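Local coordinates for protein nicotinate-nucleotide pyrophosphorylase (Francisella tularensis subsp. tularensis, PDB 3TQV) that probably makes nicotinate mononucleotide from quinolinate and phosphoribosyl pyrophosphate, releasing carbon dioxide and diphosphate, in the biosynthesis of NAD(+), at residues I11-N16 / G60-N65; I18-V23 / I68-K73; N112-L117 / I279-Q284; A151-V156 / H164-F169. All blocks are in the same frame, centred on the assembly; numbering follows the deposited sequence.

Contact 1: I11-N16 / G60-N65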
loop_
_atom_site.group_PDB
_atom_site.type_symbol
_atom_site.label_atom_id
_atom_site.label_comp_id
_atom_site.label_asym_id
_atom_site.label_seq_id
_atom_site.Cartn_x
_atom_site.Cartn_y
_atom_site.Cartn_z
ATOM N N ILE B 11 -9.008 3.470 16.790
ATOM C CA ILE B 11 -8.395 4.616 16.128
ATOM C C ILE B 11 -9.409 5.456 15.373
ATOM O O ILE B 11 -9.633 5.255 14.177
ATOM C CB ILE B 11 -7.313 4.187 15.132
ATOM C CG1 ILE B 11 -6.401 3.125 15.764
ATOM C CG2 ILE B 11 -6.539 5.407 14.640
ATOM C CD1 ILE B 11 -5.931 3.442 17.174
ATOM N N ASN B 12 -10.001 6.413 16.074
ATOM C CA ASN B 12 -11.012 7.275 15.483
ATOM C C ASN B 12 -10.459 8.615 14.994
ATOM O O ASN B 12 -11.197 9.492 14.571
ATOM C CB ASN B 12 -12.192 7.439 16.444
ATOM C CG ASN B 12 -13.078 6.204 16.480
ATOM O OD1 ASN B 12 -13.417 5.646 15.437
ATOM N ND2 ASN B 12 -13.445 5.759 17.681
ATOM N N LYS B 13 -9.141 8.741 15.049
ATOM C CA LYS B 13 -8.432 9.850 14.433
ATOM C C LYS B 13 -6.949 9.509 14.421
ATOM O O LYS B 13 -6.453 8.889 15.348
ATOM C CB LYS B 13 -8.661 11.152 15.198
ATOM C CG LYS B 13 -7.942 12.344 14.569
ATOM C CD LYS B 13 -7.474 13.357 15.607
ATOM C CE LYS B 13 -6.739 14.525 14.955
ATOM N NZ LYS B 13 -7.561 15.174 13.896
ATOM N N VAL B 14 -6.249 9.903 13.366
ATOM C CA VAL B 14 -4.807 9.709 13.285
ATOM C C VAL B 14 -4.113 10.899 13.919
ATOM O O VAL B 14 -4.465 12.041 13.637
ATOM C CB VAL B 14 -4.335 9.576 11.824
ATOM C CG1 VAL B 14 -2.807 9.373 11.750
ATOM C CG2 VAL B 14 -5.083 8.444 11.135
ATOM N N PRO B 15 -3.118 10.640 14.780
ATOM C CA PRO B 15 -2.522 11.784 15.481
ATOM C C PRO B 15 -1.904 12.761 14.488
ATOM O O PRO B 15 -1.332 12.345 13.473
ATOM C CB PRO B 15 -1.447 11.137 16.370
ATOM C CG PRO B 15 -1.885 9.696 16.506
ATOM C CD PRO B 15 -2.505 9.360 15.180
ATOM N N ASN B 16 -2.027 14.046 14.788
ATOM C CA ASN B 16 -1.560 15.091 13.898
ATOM C C ASN B 16 -0.102 14.954 13.507
ATOM O O ASN B 16 0.234 15.087 12.333
ATOM C CB ASN B 16 -1.807 16.465 14.515
ATOM C CG ASN B 16 -3.275 16.728 14.782
ATOM O OD1 ASN B 16 -4.158 16.183 14.114
ATOM N ND2 ASN B 16 -3.545 17.572 15.765
ATOM N N GLY B 60 -9.298 10.225 4.400
ATOM C CA GLY B 60 -8.165 11.025 3.974
ATOM C C GLY B 60 -8.270 12.531 4.122
ATOM O O GLY B 60 -7.288 13.227 3.886
ATOM N N GLN B 61 -9.444 13.037 4.496
ATOM C CA GLN B 61 -9.612 14.465 4.800
ATOM C C GLN B 61 -8.396 15.104 5.472
ATOM O O GLN B 61 -7.801 16.036 4.921
ATOM C CB GLN B 61 -10.850 14.697 5.664
ATOM C CG GLN B 61 -12.127 14.902 4.851
ATOM C CD GLN B 61 -13.332 15.250 5.717
ATOM O OE1 GLN B 61 -13.947 16.300 5.545
ATOM N NE2 GLN B 61 -13.677 14.363 6.636
ATOM N N ASP B 62 -8.036 14.595 6.651
ATOM C CA ASP B 62 -6.893 15.108 7.419
ATOM C C ASP B 62 -5.594 15.248 6.633
ATOM O O ASP B 62 -4.897 16.251 6.762
ATOM C CB ASP B 62 -6.611 14.232 8.640
ATOM C CG ASP B 62 -7.694 14.311 9.663
ATOM O OD1 ASP B 62 -8.439 15.309 9.643
ATOM O OD2 ASP B 62 -7.800 13.379 10.487
ATOM N N PHE B 63 -5.250 14.231 5.850
ATOM C CA PHE B 63 -4.046 14.295 5.022
ATOM C C PHE B 63 -4.141 15.365 3.938
ATOM O O PHE B 63 -3.294 16.253 3.851
ATOM C CB PHE B 63 -3.724 12.921 4.408
ATOM C CG PHE B 63 -3.386 11.869 5.433
ATOM C CD1 PHE B 63 -2.077 11.669 5.828
ATOM C CD2 PHE B 63 -4.383 11.104 6.020
ATOM C CE1 PHE B 63 -1.752 10.720 6.777
ATOM C CE2 PHE B 63 -4.065 10.143 6.966
ATOM C CZ PHE B 63 -2.739 9.954 7.344
ATOM N N ALA B 64 -5.171 15.270 3.109
ATOM C CA ALA B 64 -5.410 16.272 2.078
ATOM C C ALA B 64 -5.296 17.662 2.682
ATOM O O ALA B 64 -4.550 18.498 2.189
ATOM C CB ALA B 64 -6.765 16.078 1.481
ATOM N N ASN B 65 -6.033 17.895 3.764
ATOM C CA ASN B 65 -5.941 19.144 4.506
ATOM C C ASN B 65 -4.496 19.501 4.839
ATOM O O ASN B 65 -4.089 20.665 4.738
ATOM C CB ASN B 65 -6.753 19.054 5.803
ATOM C CG ASN B 65 -8.265 19.150 5.574
ATOM O OD1 ASN B 65 -8.729 19.499 4.488
ATOM N ND2 ASN B 65 -9.037 18.849 6.613
HETATM O O HOH W 1 -5.332 13.743 11.964
#
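Lys13 and Asp62 make the charged part of this contact. The ammonium group NZ of Lys13 lies 3.9 Å from OD2 of Asp62, a long salt bridge. The two side chains cross at about a right angle. The Lys13 chain leaves with CG anti to the backbone N (chi1 -179°) and then bends at chi2 and chi4, which brings NZ back to the carboxylate. A water sits beside the ion pair. It is weakly bonded to Asp62 OD2 at 2.9 Å, and it weakly accepts from Lys13 NZ at 3.3 Å. The water also lies close to Val14 O, but that bond is doubtful.

The apolar part is one pair. Val14 CG1 approaches CZ of the Phe63 ring obliquely at 4.4 Å, and both residues are buried.

Segment 11-16 is the loop that leads into helix 16-31, with Pro15 at its N-cap. Segment 60-65 starts helix 61-71, with Gly60 at the N-cap, and Asp83 accepts from the N-H groups of Gly60 and Gln61. The contact therefore pins the N-terminal loop to a helix of the N-terminal domain. Val14 also packs on Val19 of helix 16-31 and on Tyr154 of helix 149-159. Phe63 stacks on Phe113 of helix 100-130 and rests against Val19, Leu22 and Val23.

Contact 2: I18-V23 / I68-K73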
loop_
_atom_site.group_PDB
_atom_site.type_symbol
_atom_site.label_atom_id
_atom_site.label_comp_id
_atom_site.label_asym_id
_atom_site.label_seq_id
_atom_site.Cartn_x
_atom_site.Cartn_y
_atom_site.Cartn_z
ATOM N N ILE B 18 1.707 12.421 13.176
ATOM C CA ILE B 18 1.836 11.352 12.189
ATOM C C ILE B 18 1.269 11.763 10.816
ATOM O O ILE B 18 1.807 11.402 9.775
ATOM C CB ILE B 18 1.131 10.068 12.663
ATOM C CG1 ILE B 18 1.802 9.507 13.911
ATOM C CG2 ILE B 18 1.130 9.011 11.566
ATOM C CD1 ILE B 18 3.135 8.844 13.635
ATOM N N VAL B 19 0.176 12.512 10.803
ATOM C CA VAL B 19 -0.349 13.019 9.544
ATOM C C VAL B 19 0.665 13.981 8.932
ATOM O O VAL B 19 0.971 13.915 7.739
ATOM C CB VAL B 19 -1.711 13.718 9.732
ATOM C CG1 VAL B 19 -2.031 14.601 8.545
ATOM C CG2 VAL B 19 -2.811 12.684 9.955
ATOM N N THR B 20 1.201 14.861 9.769
ATOM C CA THR B 20 2.163 15.846 9.320
ATOM C C THR B 20 3.390 15.197 8.683
ATOM O O THR B 20 3.750 15.514 7.549
ATOM C CB THR B 20 2.594 16.781 10.479
ATOM O OG1 THR B 20 1.472 17.569 10.901
ATOM C CG2 THR B 20 3.731 17.715 10.039
ATOM N N ARG B 21 4.029 14.286 9.411
ATOM C CA ARG B 21 5.285 13.696 8.959
ATOM C C ARG B 21 5.123 12.907 7.665
ATOM O O ARG B 21 5.989 12.929 6.793
ATOM C CB ARG B 21 5.863 12.786 10.034
ATOM C CG ARG B 21 7.194 12.203 9.667
ATOM C CD ARG B 21 7.240 10.756 10.069
ATOM N NE ARG B 21 7.063 10.599 11.508
ATOM C CZ ARG B 21 6.661 9.471 12.089
ATOM N NH1 ARG B 21 6.373 8.407 11.350
ATOM N NH2 ARG B 21 6.527 9.413 13.406
ATOM N N LEU B 22 4.009 12.198 7.560
ATOM C CA LEU B 22 3.697 11.426 6.375
ATOM C C LEU B 22 3.463 12.320 5.147
ATOM O O LEU B 22 3.813 11.963 4.027
ATOM C CB LEU B 22 2.470 10.560 6.643
ATOM C CG LEU B 22 2.749 9.111 7.034
ATOM C CD1 LEU B 22 1.475 8.419 7.494
ATOM C CD2 LEU B 22 3.389 8.365 5.868
ATOM N N VAL B 23 2.857 13.480 5.363
ATOM C CA VAL B 23 2.612 14.413 4.277
ATOM C C VAL B 23 3.931 15.026 3.844
ATOM O O VAL B 23 4.313 14.932 2.687
ATOM C CB VAL B 23 1.582 15.496 4.686
ATOM C CG1 VAL B 23 1.589 16.665 3.703
ATOM C CG2 VAL B 23 0.194 14.878 4.787
ATOM N N ILE B 68 -2.506 20.645 1.700
ATOM C CA ILE B 68 -2.825 22.059 1.463
ATOM C C ILE B 68 -2.037 22.961 2.411
ATOM O O ILE B 68 -1.287 23.847 1.985
ATOM C CB ILE B 68 -4.330 22.359 1.666
ATOM C CG1 ILE B 68 -5.142 21.769 0.528
ATOM C CG2 ILE B 68 -4.588 23.856 1.736
ATOM C CD1 ILE B 68 -4.319 21.542 -0.718
ATOM N N ASN B 69 -2.223 22.707 3.702
ATOM C CA ASN B 69 -1.611 23.470 4.776
ATOM C C ASN B 69 -0.108 23.649 4.621
ATOM O O ASN B 69 0.427 24.740 4.869
ATOM C CB ASN B 69 -1.895 22.775 6.105
ATOM C CG ASN B 69 -1.470 23.603 7.289
ATOM O OD1 ASN B 69 -0.727 23.141 8.161
ATOM N ND2 ASN B 69 -1.931 24.847 7.322
ATOM N N GLN B 70 0.567 22.571 4.227
ATOM C CA GLN B 70 2.017 22.593 4.071
ATOM C C GLN B 70 2.488 23.284 2.788
ATOM O O GLN B 70 3.566 23.870 2.758
ATOM C CB GLN B 70 2.598 21.186 4.182
ATOM C CG GLN B 70 2.714 20.673 5.612
ATOM C CD GLN B 70 3.277 19.249 5.693
ATOM O OE1 GLN B 70 2.867 18.442 6.543
ATOM N NE2 GLN B 70 4.222 18.940 4.811
ATOM N N LEU B 71 1.684 23.229 1.734
ATOM C CA LEU B 71 2.079 23.850 0.472
ATOM C C LEU B 71 1.731 25.336 0.350
ATOM O O LEU B 71 2.544 26.139 -0.095
ATOM C CB LEU B 71 1.468 23.101 -0.707
ATOM C CG LEU B 71 2.182 21.835 -1.147
ATOM C CD1 LEU B 71 1.599 21.339 -2.463
ATOM C CD2 LEU B 71 3.659 22.111 -1.286
ATOM N N ASP B 72 0.513 25.687 0.731
ATOM C CA ASP B 72 -0.009 27.010 0.485
ATOM C C ASP B 72 -1.283 27.173 1.319
ATOM O O ASP B 72 -2.367 26.781 0.893
ATOM C CB ASP B 72 -0.319 27.168 -1.013
ATOM C CG ASP B 72 -0.751 28.584 -1.380
ATOM O OD1 ASP B 72 -1.112 29.357 -0.462
ATOM O OD2 ASP B 72 -0.728 28.931 -2.580
ATOM N N LYS B 73 -1.154 27.744 2.512
ATOM C CA LYS B 73 -2.311 27.939 3.382
ATOM C C LYS B 73 -3.407 28.774 2.703
ATOM O O LYS B 73 -4.545 28.808 3.167
ATOM C CB LYS B 73 -1.890 28.584 4.708
ATOM C CG LYS B 73 -0.766 27.869 5.433
ATOM C CD LYS B 73 -0.745 28.232 6.910
ATOM C CE LYS B 73 0.504 27.698 7.611
ATOM N NZ LYS B 73 0.686 26.211 7.456
#
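Gln70 reaches over to Val23 and Thr20. Its CD lies 3.7 Å from Val23 CG1 and 4.2 Å from Thr20 O, so the end of the side chain lies beside both a methyl group and a backbone carbonyl. Gln70 has CG anti to its carbonyl carbon, and the chain beyond is extended (chi2 179°), which spans the gap to the other helix. Val23 has CG1 anti to its backbone N (chi1 165°), and this branch meets CD of Gln70.

The two segments belong to helices 16-31 and 61-71 of the N-terminal domain of a quinolinate phosphoribosyltransferase. Val23 also packs on Val67, one turn before Gln70. The Gln70 side chain also touches Arg24 and Leu27 of helix 16-31. The hydroxyl of Thr20 is bonded to Asn16 O within its own helix.

Farther out, residues 69-73 have further bonds. Lys73 NZ donates to Asn69 O at 3.0 Å, from above the carbonyl plane. Asp72 OD2 is bonded to the hydroxyl of Ser102 on helix 100-130, and Asp72 OD1 to Asn74 N.

Contact 3: N112-L117 / I279-Q284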
loop_
_atom_site.group_PDB
_atom_site.type_symbol
_atom_site.label_atom_id
_atom_site.label_comp_id
_atom_site.label_asym_id
_atom_site.label_seq_id
_atom_site.Cartn_x
_atom_site.Cartn_y
_atom_site.Cartn_z
ATOM N N ASN B 112 -3.319 10.769 -3.949
ATOM C CA ASN B 112 -2.625 9.545 -3.547
ATOM C C ASN B 112 -2.958 9.107 -2.124
ATOM O O ASN B 112 -2.905 7.922 -1.800
ATOM C CB ASN B 112 -1.114 9.674 -3.708
ATOM C CG ASN B 112 -0.662 9.401 -5.120
ATOM O OD1 ASN B 112 0.480 9.671 -5.481
ATOM N ND2 ASN B 112 -1.565 8.877 -5.936
ATOM N N PHE B 113 -3.291 10.059 -1.263
ATOM C CA PHE B 113 -3.733 9.696 0.078
ATOM C C PHE B 113 -5.199 9.256 0.121
ATOM O O PHE B 113 -5.547 8.284 0.801
ATOM C CB PHE B 113 -3.490 10.825 1.073
ATOM C CG PHE B 113 -2.097 10.851 1.632
ATOM C CD1 PHE B 113 -1.166 11.751 1.155
ATOM C CD2 PHE B 113 -1.730 9.989 2.646
ATOM C CE1 PHE B 113 0.091 11.798 1.680
ATOM C CE2 PHE B 113 -0.461 10.035 3.180
ATOM C CZ PHE B 113 0.452 10.935 2.697
ATOM N N ILE B 114 -6.057 9.961 -0.603
ATOM C CA ILE B 114 -7.462 9.584 -0.620
ATOM C C ILE B 114 -7.616 8.234 -1.315
ATOM O O ILE B 114 -8.290 7.352 -0.799
ATOM C CB ILE B 114 -8.354 10.653 -1.300
ATOM C CG1 ILE B 114 -7.906 12.054 -0.907
ATOM C CG2 ILE B 114 -9.794 10.472 -0.906
ATOM C CD1 ILE B 114 -7.705 12.225 0.561
ATOM N N GLN B 115 -6.982 8.074 -2.476
ATOM C CA GLN B 115 -7.033 6.816 -3.230
ATOM C C GLN B 115 -6.826 5.636 -2.325
ATOM O O GLN B 115 -7.541 4.638 -2.381
ATOM C CB GLN B 115 -5.865 6.741 -4.195
ATOM C CG GLN B 115 -6.054 7.402 -5.500
ATOM C CD GLN B 115 -4.771 7.391 -6.274
ATOM O OE1 GLN B 115 -3.759 6.835 -5.825
ATOM N NE2 GLN B 115 -4.792 8.008 -7.440
HETATM N N MSE B 116 -5.782 5.762 -1.525
HETATM C CA MSE B 116 -5.270 4.669 -0.749
HETATM C C MSE B 116 -6.185 4.380 0.425
HETATM O O MSE B 116 -6.733 3.281 0.547
HETATM C CB MSE B 116 -3.879 5.025 -0.257
HETATM C CG MSE B 116 -3.172 3.876 0.398
HETATM SE SE MSE B 116 -1.781 4.535 1.554
HETATM C CE MSE B 116 -1.477 2.901 2.570
ATOM N N LEU B 117 -6.353 5.385 1.278
ATOM C CA LEU B 117 -7.112 5.229 2.509
ATOM C C LEU B 117 -8.576 4.953 2.240
ATOM O O LEU B 117 -9.198 4.155 2.937
ATOM C CB LEU B 117 -6.942 6.463 3.398
ATOM C CG LEU B 117 -5.469 6.680 3.773
ATOM C CD1 LEU B 117 -5.246 8.018 4.466
ATOM C CD2 LEU B 117 -4.949 5.521 4.620
ATOM N N ILE B 279 -9.127 3.659 -4.963
ATOM C CA ILE B 279 -10.284 4.293 -5.552
ATOM C C ILE B 279 -9.851 5.222 -6.669
ATOM O O ILE B 279 -8.868 5.957 -6.533
ATOM C CB ILE B 279 -11.053 5.124 -4.508
ATOM C CG1 ILE B 279 -11.586 4.209 -3.394
ATOM C CG2 ILE B 279 -12.153 5.928 -5.178
ATOM C CD1 ILE B 279 -12.119 2.842 -3.885
ATOM N N ASP B 280 -10.597 5.192 -7.768
ATOM C CA ASP B 280 -10.318 6.052 -8.905
ATOM C C ASP B 280 -10.867 7.473 -8.712
ATOM O O ASP B 280 -12.089 7.706 -8.550
ATOM C CB ASP B 280 -10.854 5.418 -10.188
ATOM C CG ASP B 280 -10.472 6.188 -11.418
ATOM O OD1 ASP B 280 -9.463 6.924 -11.389
ATOM O OD2 ASP B 280 -11.186 6.051 -12.425
ATOM N N LEU B 281 -9.942 8.425 -8.727
ATOM C CA LEU B 281 -10.241 9.806 -8.421
ATOM C C LEU B 281 -9.811 10.646 -9.584
ATOM O O LEU B 281 -9.115 10.167 -10.464
ATOM C CB LEU B 281 -9.464 10.250 -7.182
ATOM C CG LEU B 281 -9.802 9.478 -5.916
ATOM C CD1 LEU B 281 -9.121 10.116 -4.717
ATOM C CD2 LEU B 281 -11.311 9.432 -5.741
ATOM N N SER B 282 -10.223 11.904 -9.587
ATOM C CA SER B 282 -9.750 12.852 -10.576
ATOM C C SER B 282 -9.883 14.282 -10.016
ATOM O O SER B 282 -10.886 14.628 -9.401
ATOM C CB SER B 282 -10.526 12.663 -11.884
ATOM O OG SER B 282 -10.111 13.591 -12.860
ATOM N N LEU B 283 -8.856 15.104 -10.189
ATOM C CA LEU B 283 -8.991 16.513 -9.845
ATOM C C LEU B 283 -9.298 17.324 -11.109
ATOM O O LEU B 283 -8.490 17.382 -12.036
ATOM C CB LEU B 283 -7.722 17.039 -9.173
ATOM C CG LEU B 283 -7.790 18.491 -8.670
ATOM C CD1 LEU B 283 -8.654 18.569 -7.438
ATOM C CD2 LEU B 283 -6.407 19.038 -8.365
ATOM N N GLN B 284 -10.470 17.928 -11.167
ATOM C CA GLN B 284 -10.782 18.790 -12.300
ATOM C C GLN B 284 -10.423 20.242 -11.953
ATOM O O GLN B 284 -11.014 20.859 -11.056
ATOM C CB GLN B 284 -12.249 18.629 -12.750
ATOM C CG GLN B 284 -12.631 17.189 -13.132
ATOM C CD GLN B 284 -11.948 16.706 -14.414
ATOM O OE1 GLN B 284 -11.958 17.403 -15.432
ATOM N NE2 GLN B 284 -11.359 15.514 -14.372
#
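Gln115 and Ile279 are joined by one backbone hydrogen bond, and the Gln115 side chain extends the contact. Ile279 N donates to Gln115 O at 3.2 Å. The bond is fairly straight, with an N-H...O angle of 162°, and the donor is tilted 21° from the carbonyl plane.

The Gln115 side chain can be followed outward from there. Its CB lies 3.9 Å from Ile279 O. Its CG comes closer to the same oxygen, at 3.3 Å, and also lies 4.2 Å from Leu281 CD1. From CG the chain is extended (chi2 173°), and CD and the amide lead away from Ile279 O and from strand 281-285. Beyond the two segments this side chain packs on Lys143 of the second subunit. Lys143 is predicted to bind substrate, so this face of the helix probably lies near that subunit's substrate site.

Leu281 points toward the helix and touches it through CD1. This atom lies 3.5 Å from Ile114 CB and also approaches Gln115 N, and the Ile114 and Leu281 side chains cross at about a right angle.

All four touching residues are buried. The contact brings the C-terminal strand back to the N-terminal domain. Strand 281-285 runs antiparallel to strand 45-52, with backbone hydrogen bonds between Ser282 and Ile51 and between Gln284 and Phe49. Leu281 also touches Leu111 of helix 100-130 and Met56 of strand 56-57, so this strand packs against the long helix.

Contact 4: A151-V156 / H164-F169. With PO4 (phosphate ion), chain F.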
loop_
_atom_site.group_PDB
_atom_site.type_symbol
_atom_site.label_atom_id
_atom_site.label_comp_id
_atom_site.label_asym_id
_atom_site.label_seq_id
_atom_site.Cartn_x
_atom_site.Cartn_y
_atom_site.Cartn_z
ATOM N N ALA B 151 -2.808 5.019 10.242
ATOM C CA ALA B 151 -3.570 5.479 9.085
ATOM C C ALA B 151 -4.531 4.405 8.594
ATOM O O ALA B 151 -5.690 4.701 8.297
ATOM C CB ALA B 151 -2.621 5.922 7.955
ATOM N N GLN B 152 -4.059 3.156 8.516
ATOM C CA GLN B 152 -4.917 2.039 8.106
ATOM C C GLN B 152 -5.915 1.544 9.190
ATOM O O GLN B 152 -7.007 1.088 8.878
ATOM C CB GLN B 152 -4.076 0.885 7.545
ATOM C CG GLN B 152 -3.387 1.235 6.225
ATOM C CD GLN B 152 -3.138 0.017 5.331
ATOM O OE1 GLN B 152 -3.878 -0.232 4.363
ATOM N NE2 GLN B 152 -2.098 -0.746 5.655
ATOM N N LYS B 153 -5.531 1.620 10.455
ATOM C CA LYS B 153 -6.451 1.310 11.541
ATOM C C LYS B 153 -7.628 2.289 11.462
ATOM O O LYS B 153 -8.792 1.920 11.623
ATOM C CB LYS B 153 -5.736 1.451 12.886
ATOM C CG LYS B 153 -4.596 0.457 13.122
ATOM C CD LYS B 153 -5.138 -0.922 13.431
ATOM C CE LYS B 153 -4.053 -1.917 13.775
ATOM N NZ LYS B 153 -4.605 -3.305 13.922
ATOM N N TYR B 154 -7.303 3.545 11.191
ATOM C CA TYR B 154 -8.315 4.570 11.010
ATOM C C TYR B 154 -9.215 4.258 9.797
ATOM O O TYR B 154 -10.444 4.294 9.896
ATOM C CB TYR B 154 -7.655 5.956 10.893
ATOM C CG TYR B 154 -8.629 7.075 10.674
ATOM C CD1 TYR B 154 -9.513 7.454 11.671
ATOM C CD2 TYR B 154 -8.679 7.752 9.457
ATOM C CE1 TYR B 154 -10.420 8.466 11.469
ATOM C CE2 TYR B 154 -9.584 8.779 9.244
ATOM C CZ TYR B 154 -10.456 9.128 10.256
ATOM O OH TYR B 154 -11.368 10.150 10.058
ATOM N N ALA B 155 -8.613 3.940 8.656
ATOM C CA ALA B 155 -9.401 3.610 7.475
ATOM C C ALA B 155 -10.347 2.467 7.782
ATOM O O ALA B 155 -11.510 2.487 7.403
ATOM C CB ALA B 155 -8.498 3.242 6.308
ATOM N N VAL B 156 -9.844 1.461 8.473
ATOM C CA VAL B 156 -10.653 0.287 8.731
ATOM C C VAL B 156 -11.852 0.665 9.600
ATOM O O VAL B 156 -12.981 0.261 9.324
ATOM C CB VAL B 156 -9.825 -0.856 9.357
ATOM C CG1 VAL B 156 -10.732 -1.936 9.876
ATOM C CG2 VAL B 156 -8.847 -1.432 8.325
ATOM N N HIS B 164 -8.349 -4.698 16.021
ATOM C CA HIS B 164 -7.538 -5.633 16.791
ATOM C C HIS B 164 -6.383 -4.808 17.354
ATOM O O HIS B 164 -6.292 -3.619 17.082
ATOM C CB HIS B 164 -7.020 -6.720 15.864
ATOM C CG HIS B 164 -6.295 -7.827 16.557
ATOM N ND1 HIS B 164 -6.940 -8.779 17.312
ATOM C CD2 HIS B 164 -4.985 -8.154 16.579
ATOM C CE1 HIS B 164 -6.056 -9.637 17.784
ATOM N NE2 HIS B 164 -4.862 -9.284 17.348
ATOM N N ARG B 165 -5.500 -5.417 18.132
ATOM C CA ARG B 165 -4.484 -4.626 18.820
ATOM C C ARG B 165 -3.709 -3.726 17.851
ATOM O O ARG B 165 -3.474 -4.097 16.707
ATOM C CB ARG B 165 -3.535 -5.529 19.600
ATOM C CG ARG B 165 -2.895 -6.601 18.754
ATOM C CD ARG B 165 -1.801 -7.339 19.499
ATOM N NE ARG B 165 -1.001 -8.157 18.589
ATOM C CZ ARG B 165 0.100 -8.827 18.928
ATOM N NH1 ARG B 165 0.562 -8.789 20.176
ATOM N NH2 ARG B 165 0.736 -9.537 18.000
ATOM N N ILE B 166 -3.313 -2.539 18.295
ATOM C CA ILE B 166 -2.495 -1.682 17.445
ATOM C C ILE B 166 -1.118 -2.277 17.142
ATOM O O ILE B 166 -0.624 -2.146 16.021
ATOM C CB ILE B 166 -2.301 -0.264 18.037
ATOM C CG1 ILE B 166 -3.652 0.350 18.401
ATOM C CG2 ILE B 166 -1.497 0.622 17.066
ATOM C CD1 ILE B 166 -4.713 0.186 17.313
ATOM N N GLY B 167 -0.492 -2.921 18.126
ATOM C CA GLY B 167 0.868 -3.398 17.940
ATOM C C GLY B 167 1.379 -4.483 18.865
ATOM O O GLY B 167 0.634 -5.395 19.237
ATOM N N LEU B 168 2.661 -4.406 19.223
ATOM C CA LEU B 168 3.247 -5.412 20.107
ATOM C C LEU B 168 3.191 -4.987 21.582
ATOM O O LEU B 168 3.544 -5.756 22.479
ATOM C CB LEU B 168 4.685 -5.744 19.683
ATOM C CG LEU B 168 4.889 -6.353 18.283
ATOM C CD1 LEU B 168 6.338 -6.217 17.805
ATOM C CD2 LEU B 168 4.420 -7.812 18.191
ATOM N N PHE B 169 2.711 -3.770 21.826
ATOM C CA PHE B 169 2.760 -3.178 23.161
ATOM C C PHE B 169 1.406 -3.109 23.892
ATOM O O PHE B 169 1.343 -3.311 25.100
ATOM C CB PHE B 169 3.371 -1.782 23.071
ATOM C CG PHE B 169 2.651 -0.883 22.122
ATOM C CD1 PHE B 169 1.531 -0.178 22.534
ATOM C CD2 PHE B 169 3.078 -0.760 20.813
ATOM C CE1 PHE B 169 0.858 0.635 21.661
ATOM C CE2 PHE B 169 2.417 0.058 19.924
ATOM C CZ PHE B 169 1.303 0.759 20.346
HETATM P P PO4 F . -1.545 -9.395 14.979
HETATM O O1 PO4 F . -2.504 -10.539 15.108
HETATM O O2 PO4 F . -1.655 -8.770 13.616
HETATM O O3 PO4 F . -1.846 -8.376 16.035
HETATM O O4 PO4 F . -0.150 -9.900 15.196
#
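Lys153 bends at chi2 (-75°), and this turns its chain from helix 149-159 toward the backbone of Arg165 and Ile166. Arg165 has CG between its backbone N and its carbonyl carbon (chi1 55°); its CB points away from the helix, and the chain then runs extended from CG to NE. The contact belongs to the alpha/beta barrel of the C-terminal domain, where segment 164-169 links helix 149-159 to strand 171-174.

Lys153 NZ donates to Arg165 O at 3.1 Å, from above the carbonyl plane. It also bonds to Thr141 O and forms a salt bridge with Asp140 OD1. Three oxygens thus hold the ammonium group of this buried lysine, and the bond to Arg165 O ties the loop to the helix. The aliphatic part of the lysine packs on Ile166, with CD 4.1 Å from Ile166 CD1; the chains meet at a slant.

Arg165 is predicted to bind substrate, and here it holds a phosphate ion, probably from the crystallisation liquor. The phosphorus lies in the guanidinium plane, at its edge. Arg165 NH1 is bonded to Ala171 O, which steadies the group, and Arg142 N also binds the phosphate. Arg165 NH2 donates to phosphate O4 at 3.0 Å, and Arg165 NE to phosphate O3 at 2.7 Å, almost straight at 178°.

How the contacts relate
From the N terminus, contact 1 opens in the loop before helix 16-31 and contact 2 opens on that helix. Both close on helix 61-71, which they share, first contact 1 and then contact 2, so the two cross. Contact 3 opens next, on helix 100-130, and closes only at the C-terminal strand. Contact 4 opens and closes between those ends, within the barrel domain. Phe63 and Gly60 of contact 1 meet Leu117 and Ile114 of contact 3, and Leu22 of contact 2 meets Phe113. Ile11 meets Lys153 and Ile166 of contact 4. The N-terminal loop thus ties both domains together, and contacts 3 and 4 both touch the second subunit.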